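Local coordinates for protein Beta/alpha-amylase (Paenibacillus polymyxa, PDB 3VOC) that hydrolyses alpha-1,4-glucosidic bonds of starch, its glycoside hydrolase family 14 catalytic domain releasing successive maltose units from non-reducing chain ends, at residues A[38-43]-A[58-63]; A[183-188]-A[246-251]. One frame throughout, in Å; residues are numbered along the deposited sequence.

Contact 1. Residues A[38-43]-A[58-63]; sequences ITTDVW and SYYKTY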
loop_
_atom_site.group_PDB
_atom_site.type_symbol
_atom_site.label_atom_id
_atom_site.label_comp_id
_atom_site.label_asym_id
_atom_site.label_seq_id
_atom_site.Cartn_x
_atom_site.Cartn_y
_atom_site.Cartn_z
ATOM N N ILE A 38 -6.101 14.884 -8.922
ATOM C CA ILE A 38 -6.940 13.732 -8.631
ATOM C C ILE A 38 -6.055 12.490 -8.632
ATOM O O ILE A 38 -5.299 12.269 -9.592
ATOM C CB ILE A 38 -8.067 13.551 -9.679
ATOM C CG1 ILE A 38 -8.960 14.813 -9.772
ATOM C CG2 ILE A 38 -8.879 12.255 -9.409
ATOM C CD1 ILE A 38 -9.727 15.163 -8.469
ATOM N N THR A 39 -6.110 11.708 -7.546
ATOM C CA THR A 39 -5.417 10.400 -7.513
ATOM C C THR A 39 -6.390 9.270 -7.911
ATOM O O THR A 39 -7.584 9.305 -7.584
ATOM C CB THR A 39 -4.736 10.076 -6.160
ATOM O OG1 THR A 39 -5.736 9.695 -5.209
ATOM C CG2 THR A 39 -3.946 11.297 -5.615
ATOM N N THR A 40 -5.871 8.275 -8.631
ATOM C CA THR A 40 -6.747 7.332 -9.325
ATOM C C THR A 40 -6.152 5.935 -9.321
ATOM O O THR A 40 -5.052 5.736 -9.828
ATOM C CB THR A 40 -6.932 7.749 -10.805
ATOM O OG1 THR A 40 -7.462 9.079 -10.873
ATOM C CG2 THR A 40 -7.871 6.766 -11.553
ATOM N N ASP A 41 -6.882 4.967 -8.764
ATOM C CA ASP A 41 -6.550 3.570 -8.994
ATOM C C ASP A 41 -6.665 3.248 -10.481
ATOM O O ASP A 41 -7.754 3.344 -11.060
ATOM C CB ASP A 41 -7.462 2.636 -8.209
ATOM C CG ASP A 41 -6.990 2.423 -6.784
ATOM O OD1 ASP A 41 -5.806 2.101 -6.570
ATOM O OD2 ASP A 41 -7.817 2.562 -5.878
ATOM N N VAL A 42 -5.533 2.909 -11.092
ATOM C CA VAL A 42 -5.502 2.443 -12.494
ATOM C C VAL A 42 -5.436 0.930 -12.388
ATOM O O VAL A 42 -4.354 0.338 -12.211
ATOM C CB VAL A 42 -4.332 3.081 -13.287
ATOM C CG1 VAL A 42 -4.324 2.637 -14.753
ATOM C CG2 VAL A 42 -4.411 4.625 -13.199
ATOM N N TRP A 43 -6.620 0.310 -12.420
ATOM C CA TRP A 43 -6.746 -1.123 -12.096
ATOM C C TRP A 43 -6.096 -2.038 -13.149
ATOM O O TRP A 43 -6.449 -1.994 -14.330
ATOM C CB TRP A 43 -8.226 -1.509 -11.924
ATOM C CG TRP A 43 -8.864 -0.857 -10.745
ATOM C CD1 TRP A 43 -9.759 0.165 -10.760
ATOM C CD2 TRP A 43 -8.625 -1.166 -9.364
ATOM N NE1 TRP A 43 -10.103 0.507 -9.474
ATOM C CE2 TRP A 43 -9.419 -0.291 -8.598
ATOM C CE3 TRP A 43 -7.805 -2.098 -8.704
ATOM C CZ2 TRP A 43 -9.427 -0.306 -7.192
ATOM C CZ3 TRP A 43 -7.816 -2.123 -7.299
ATOM C CH2 TRP A 43 -8.625 -1.229 -6.560
ATOM N N SER A 58 -8.216 2.734 -22.891
ATOM C CA SER A 58 -9.151 3.769 -23.389
ATOM C C SER A 58 -9.957 4.443 -22.269
ATOM O O SER A 58 -10.105 5.658 -22.250
ATOM C CB SER A 58 -10.089 3.230 -24.484
ATOM O OG SER A 58 -10.871 2.145 -24.010
ATOM N N TYR A 59 -10.451 3.660 -21.323
ATOM C CA TYR A 59 -11.159 4.245 -20.179
ATOM C C TYR A 59 -10.289 5.241 -19.386
ATOM O O TYR A 59 -10.762 6.306 -18.974
ATOM C CB TYR A 59 -11.712 3.147 -19.274
ATOM C CG TYR A 59 -12.210 3.641 -17.930
ATOM C CD1 TYR A 59 -13.471 4.218 -17.803
ATOM C CD2 TYR A 59 -11.425 3.500 -16.777
ATOM C CE1 TYR A 59 -13.940 4.666 -16.561
ATOM C CE2 TYR A 59 -11.892 3.926 -15.530
ATOM C CZ TYR A 59 -13.148 4.507 -15.431
ATOM O OH TYR A 59 -13.611 4.939 -14.204
ATOM N N TYR A 60 -9.026 4.905 -19.164
ATOM C CA TYR A 60 -8.164 5.806 -18.408
ATOM C C TYR A 60 -7.697 7.015 -19.199
ATOM O O TYR A 60 -7.414 8.055 -18.623
ATOM C CB TYR A 60 -7.000 5.059 -17.749
ATOM C CG TYR A 60 -7.480 4.262 -16.572
ATOM C CD1 TYR A 60 -7.920 4.911 -15.414
ATOM C CD2 TYR A 60 -7.539 2.850 -16.618
ATOM C CE1 TYR A 60 -8.387 4.186 -14.322
ATOM C CE2 TYR A 60 -8.002 2.104 -15.505
ATOM C CZ TYR A 60 -8.424 2.788 -14.371
ATOM O OH TYR A 60 -8.890 2.112 -13.264
ATOM N N LYS A 61 -7.640 6.892 -20.520
ATOM C CA LYS A 61 -7.379 8.066 -21.355
ATOM C C LYS A 61 -8.579 9.017 -21.252
ATOM O O LYS A 61 -8.411 10.222 -21.084
ATOM C CB LYS A 61 -7.084 7.662 -22.802
ATOM C CG LYS A 61 -5.640 7.212 -23.024
ATOM C CD LYS A 61 -5.468 6.483 -24.345
ATOM C CE LYS A 61 -3.978 6.153 -24.612
ATOM N NZ LYS A 61 -3.820 5.010 -25.602
ATOM N N THR A 62 -9.792 8.466 -21.287
ATOM C CA THR A 62 -10.998 9.280 -21.072
ATOM C C THR A 62 -10.990 9.958 -19.696
ATOM O O THR A 62 -11.302 11.153 -19.570
ATOM C CB THR A 62 -12.273 8.434 -21.228
ATOM O OG1 THR A 62 -12.270 7.811 -22.520
ATOM C CG2 THR A 62 -13.522 9.304 -21.092
ATOM N N TYR A 63 -10.684 9.168 -18.670
ATOM C CA TYR A 63 -10.588 9.662 -17.306
ATOM C C TYR A 63 -9.567 10.796 -17.240
ATOM O O TYR A 63 -9.881 11.895 -16.765
ATOM C CB TYR A 63 -10.173 8.499 -16.412
ATOM C CG TYR A 63 -10.294 8.702 -14.925
ATOM C CD1 TYR A 63 -11.030 7.803 -14.154
ATOM C CD2 TYR A 63 -9.643 9.763 -14.271
ATOM C CE1 TYR A 63 -11.124 7.951 -12.766
ATOM C CE2 TYR A 63 -9.742 9.924 -12.874
ATOM C CZ TYR A 63 -10.475 9.006 -12.133
ATOM O OH TYR A 63 -10.566 9.122 -10.751
#

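Contact 2. Residues A[183-188]-A[246-251]; sequences FQAYTE and LSWYQS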
loop_
_atom_site.group_PDB
_atom_site.type_symbol
_atom_site.label_atom_id
_atom_site.label_comp_id
_atom_site.label_asym_id
_atom_site.label_seq_id
_atom_site.Cartn_x
_atom_site.Cartn_y
_atom_site.Cartn_z
ATOM N N PHE A 183 -0.002 -14.339 9.848
ATOM C CA PHE A 183 1.168 -14.453 8.964
ATOM C C PHE A 183 0.775 -15.114 7.636
ATOM O O PHE A 183 -0.131 -15.938 7.597
ATOM C CB PHE A 183 2.310 -15.238 9.642
ATOM C CG PHE A 183 2.956 -14.509 10.793
ATOM C CD1 PHE A 183 2.937 -15.050 12.069
ATOM C CD2 PHE A 183 3.604 -13.297 10.598
ATOM C CE1 PHE A 183 3.526 -14.381 13.140
ATOM C CE2 PHE A 183 4.208 -12.613 11.674
ATOM C CZ PHE A 183 4.171 -13.161 12.943
ATOM N N GLN A 184 1.477 -14.755 6.563
ATOM C CA GLN A 184 1.070 -15.077 5.194
ATOM C C GLN A 184 2.198 -15.758 4.425
ATOM O O GLN A 184 2.442 -15.462 3.240
ATOM C CB GLN A 184 0.641 -13.786 4.482
ATOM C CG GLN A 184 -0.544 -13.066 5.148
ATOM C CD GLN A 184 -1.831 -13.877 5.049
ATOM O OE1 GLN A 184 -2.093 -14.501 4.024
ATOM N NE2 GLN A 184 -2.641 -13.868 6.117
ATOM N N ALA A 185 2.898 -16.668 5.105
ATOM C CA ALA A 185 4.068 -17.312 4.536
ATOM C C ALA A 185 3.899 -18.824 4.494
ATOM O O ALA A 185 4.872 -19.562 4.690
ATOM C CB ALA A 185 5.331 -16.930 5.345
ATOM N N TYR A 186 2.675 -19.283 4.207
ATOM C CA TYR A 186 2.364 -20.719 4.319
ATOM C C TYR A 186 2.226 -21.475 3.020
ATOM O O TYR A 186 2.001 -22.694 3.028
ATOM C CB TYR A 186 1.208 -20.978 5.301
ATOM C CG TYR A 186 1.588 -20.434 6.656
ATOM C CD1 TYR A 186 2.185 -21.253 7.629
ATOM C CD2 TYR A 186 1.447 -19.083 6.935
ATOM C CE1 TYR A 186 2.585 -20.719 8.873
ATOM C CE2 TYR A 186 1.837 -18.548 8.151
ATOM C CZ TYR A 186 2.410 -19.367 9.120
ATOM O OH TYR A 186 2.777 -18.811 10.335
ATOM N N THR A 187 2.404 -20.780 1.897
ATOM C CA THR A 187 2.561 -21.497 0.627
ATOM C C THR A 187 3.841 -22.324 0.701
ATOM O O THR A 187 4.757 -22.007 1.478
ATOM C CB THR A 187 2.655 -20.562 -0.595
ATOM O OG1 THR A 187 3.663 -19.567 -0.368
ATOM C CG2 THR A 187 1.304 -19.884 -0.863
ATOM N N GLU A 188 3.906 -23.390 -0.084
ATOM C CA GLU A 188 5.139 -24.164 -0.155
ATOM C C GLU A 188 6.293 -23.287 -0.616
ATOM O O GLU A 188 7.409 -23.420 -0.108
ATOM C CB GLU A 188 4.984 -25.389 -1.048
ATOM C CG GLU A 188 4.015 -26.436 -0.474
ATOM C CD GLU A 188 4.372 -26.837 0.954
ATOM O OE1 GLU A 188 5.552 -27.143 1.230
ATOM O OE2 GLU A 188 3.467 -26.842 1.810
ATOM N N LEU A 246 10.923 -12.992 11.261
ATOM C CA LEU A 246 10.332 -11.675 11.028
ATOM C C LEU A 246 11.190 -10.821 10.125
ATOM O O LEU A 246 10.659 -10.088 9.299
ATOM C CB LEU A 246 10.093 -10.934 12.350
ATOM C CG LEU A 246 8.885 -11.366 13.170
ATOM C CD1 LEU A 246 8.817 -10.544 14.444
ATOM C CD2 LEU A 246 7.591 -11.222 12.362
ATOM N N SER A 247 12.515 -10.896 10.295
ATOM C CA SER A 247 13.428 -10.166 9.405
ATOM C C SER A 247 13.296 -10.646 7.962
ATOM O O SER A 247 13.237 -9.830 7.025
ATOM C CB SER A 247 14.879 -10.288 9.884
ATOM O OG SER A 247 15.737 -9.540 9.045
ATOM N N TRP A 248 13.249 -11.969 7.779
ATOM C CA TRP A 248 13.079 -12.535 6.440
ATOM C C TRP A 248 11.716 -12.143 5.839
ATOM O O TRP A 248 11.612 -11.775 4.670
ATOM C CB TRP A 248 13.217 -14.072 6.451
ATOM C CG TRP A 248 12.697 -14.666 5.157
ATOM C CD1 TRP A 248 13.365 -14.738 3.957
ATOM C CD2 TRP A 248 11.392 -15.216 4.925
ATOM N NE1 TRP A 248 12.556 -15.314 3.001
ATOM C CE2 TRP A 248 11.343 -15.622 3.570
ATOM C CE3 TRP A 248 10.257 -15.412 5.738
ATOM C CZ2 TRP A 248 10.206 -16.203 3.001
ATOM C CZ3 TRP A 248 9.126 -15.988 5.173
ATOM C CH2 TRP A 248 9.116 -16.394 3.815
ATOM N N TYR A 249 10.682 -12.245 6.661
ATOM C CA TYR A 249 9.308 -11.952 6.262
ATOM C C TYR A 249 9.243 -10.518 5.716
ATOM O O TYR A 249 8.702 -10.278 4.625
ATOM C CB TYR A 249 8.427 -12.128 7.490
ATOM C CG TYR A 249 6.929 -12.132 7.275
ATOM C CD1 TYR A 249 6.315 -13.040 6.396
ATOM C CD2 TYR A 249 6.113 -11.254 8.000
ATOM C CE1 TYR A 249 4.910 -13.058 6.256
ATOM C CE2 TYR A 249 4.728 -11.259 7.855
ATOM C CZ TYR A 249 4.132 -12.158 6.985
ATOM O OH TYR A 249 2.752 -12.130 6.842
ATOM N N GLN A 250 9.841 -9.583 6.453
ATOM C CA GLN A 250 9.954 -8.193 5.997
ATOM C C GLN A 250 10.838 -8.056 4.755
ATOM O O GLN A 250 10.480 -7.306 3.830
ATOM C CB GLN A 250 10.441 -7.256 7.110
ATOM C CG GLN A 250 10.579 -5.793 6.624
ATOM C CD GLN A 250 10.801 -4.794 7.740
ATOM O OE1 GLN A 250 10.119 -4.828 8.765
ATOM N NE2 GLN A 250 11.758 -3.880 7.539
ATOM N N SER A 251 11.966 -8.783 4.716
ATOM C CA SER A 251 12.902 -8.700 3.564
ATOM C C SER A 251 12.262 -9.020 2.199
ATOM O O SER A 251 12.658 -8.445 1.167
ATOM C CB SER A 251 14.166 -9.560 3.779
ATOM O OG SER A 251 13.903 -10.939 3.521
#

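Contact 1. Residues A[38-43]-A[58-63]
Two tyrosines of helix 58-63 leave the backbone in different ways yet both end on strand 38-43: Tyr-60 has CG beside the backbone N (chi1 -74°), whereas Tyr-63 has CG anti to it (chi1 -167°). Strand 37-43 is the second of the eight parallel strands of the TIM barrel, and helix 58-69, which comes later in the chain after the short helix 44-47, packs against it. The local axes run nearly antiparallel, 10.0 Å apart at closest approach.

Tyr-60 sends its hydroxyl to the strand backbone. The N-H of Trp-43 points almost straight at it, with N to Tyr-60 OH 3.0 Å, while the same OH gives a weak bond to Asp-41 O at 2.8 Å. One phenolic oxygen therefore accepts from and donates to the main chain on both sides of Val-42. The ring is clamped as well: Val-42 CG1, anti to its own N, lies 3.8 Å from the Tyr-60 centroid in a CH-pi contact, and Tyr-59 CD2 covers the opposite face over its centre.

The carboxylate of Asp-41, which by similarity binds substrate, leads away from the helix, and its OD1 is held by Ser-79. Tyr-60, bonded firmly at Trp-43 N and only weakly at Asp-41 O, is consistent with a second-shell position behind Asp-41.

Nearer the start of the strand, Tyr-63 meets Thr-40 tip to tip, and Ile-38 CG2 lies at the edge of its ring. Thr-40 keeps OG1 beside its backbone N, where Trp-74 NE1 bonds to it, and this rotation leaves CG2 over the face of the Tyr-63 ring, 3.8 Å from the centroid and 25° off the normal.

Contact 2. Residues A[183-188]-A[246-251]
This is a buried, largely aromatic contact between an irregular loop and a long helix, away from the annotated sites: residues 183-187 close the connection from strand 153-156, Glu-188 opens helix 188-202, and residues 246-251 are part of helix 240-268. Tyr-249 carries most of it. With CG anti to its backbone N (chi1 -169°), the side chain reaches from the helix to the loop backbone, where Gln-184 N donates to Tyr-249 OH at 2.9 Å. The N-H...O angle of 133° makes this bond distinctly bent. The same oxygen is also hydrogen-bonded to Ala-299 O, so the buried hydroxyl links the loop to a third part of the chain.

Phe-183 meets the phenol in a T-shaped (edge-to-face) pair. Its edge addresses the face of Tyr-249, with ring centroids 5.4 Å apart and planes at 83°; the closest carbons are Phe-183 CD2 and Tyr-249 CE2, 3.6 Å apart. Next along the Phe-183 rim, CE2 touches Leu-246 CD2 at 3.7 Å, the two side chains crossing at about a right angle. Within the TIM barrel, the loop belongs to the elaborate connection between the fourth and fifth strands, and helix 240-268 lies on that same connection, directly before strand 275-279.

Toward the CE1 edge of the phenol, where Phe-183 is at CE2, Ala-185 directs its methyl toward the helix, between the Tyr-249 and Trp-248 rings. Its CB comes 4.0 Å from Tyr-249 CE1 and sits in the plane of the Trp-248 indole, at the edge, 3.9 Å from CZ3. Trp-248 in turn packs on Ala-193 and Ala-197 of helix 188-202, whose first turn is capped by the side chain of Thr-187.

How the contacts relate
Contacts 1 and 2 lie on opposite sides of the chain's centre, with their own centres 33 Å apart and their nearest atoms about 18 Å apart, so neither touches the other. They follow in series along one family 14 barrel: 38-43/58-63 closes early, before 183-188/246-251 opens. Only contact 1 reaches the substrate site assigned by similarity, since it contains Asp-41, whose side chain is about 5 Å from that of Arg-388, and Trp-43, whose side chain is about 3 Å from that of His-81. The bound calcium is farther off, about 14 Å from the Val-42 side chain. Both contacts use a tyrosine hydroxyl to accept a backbone N-H.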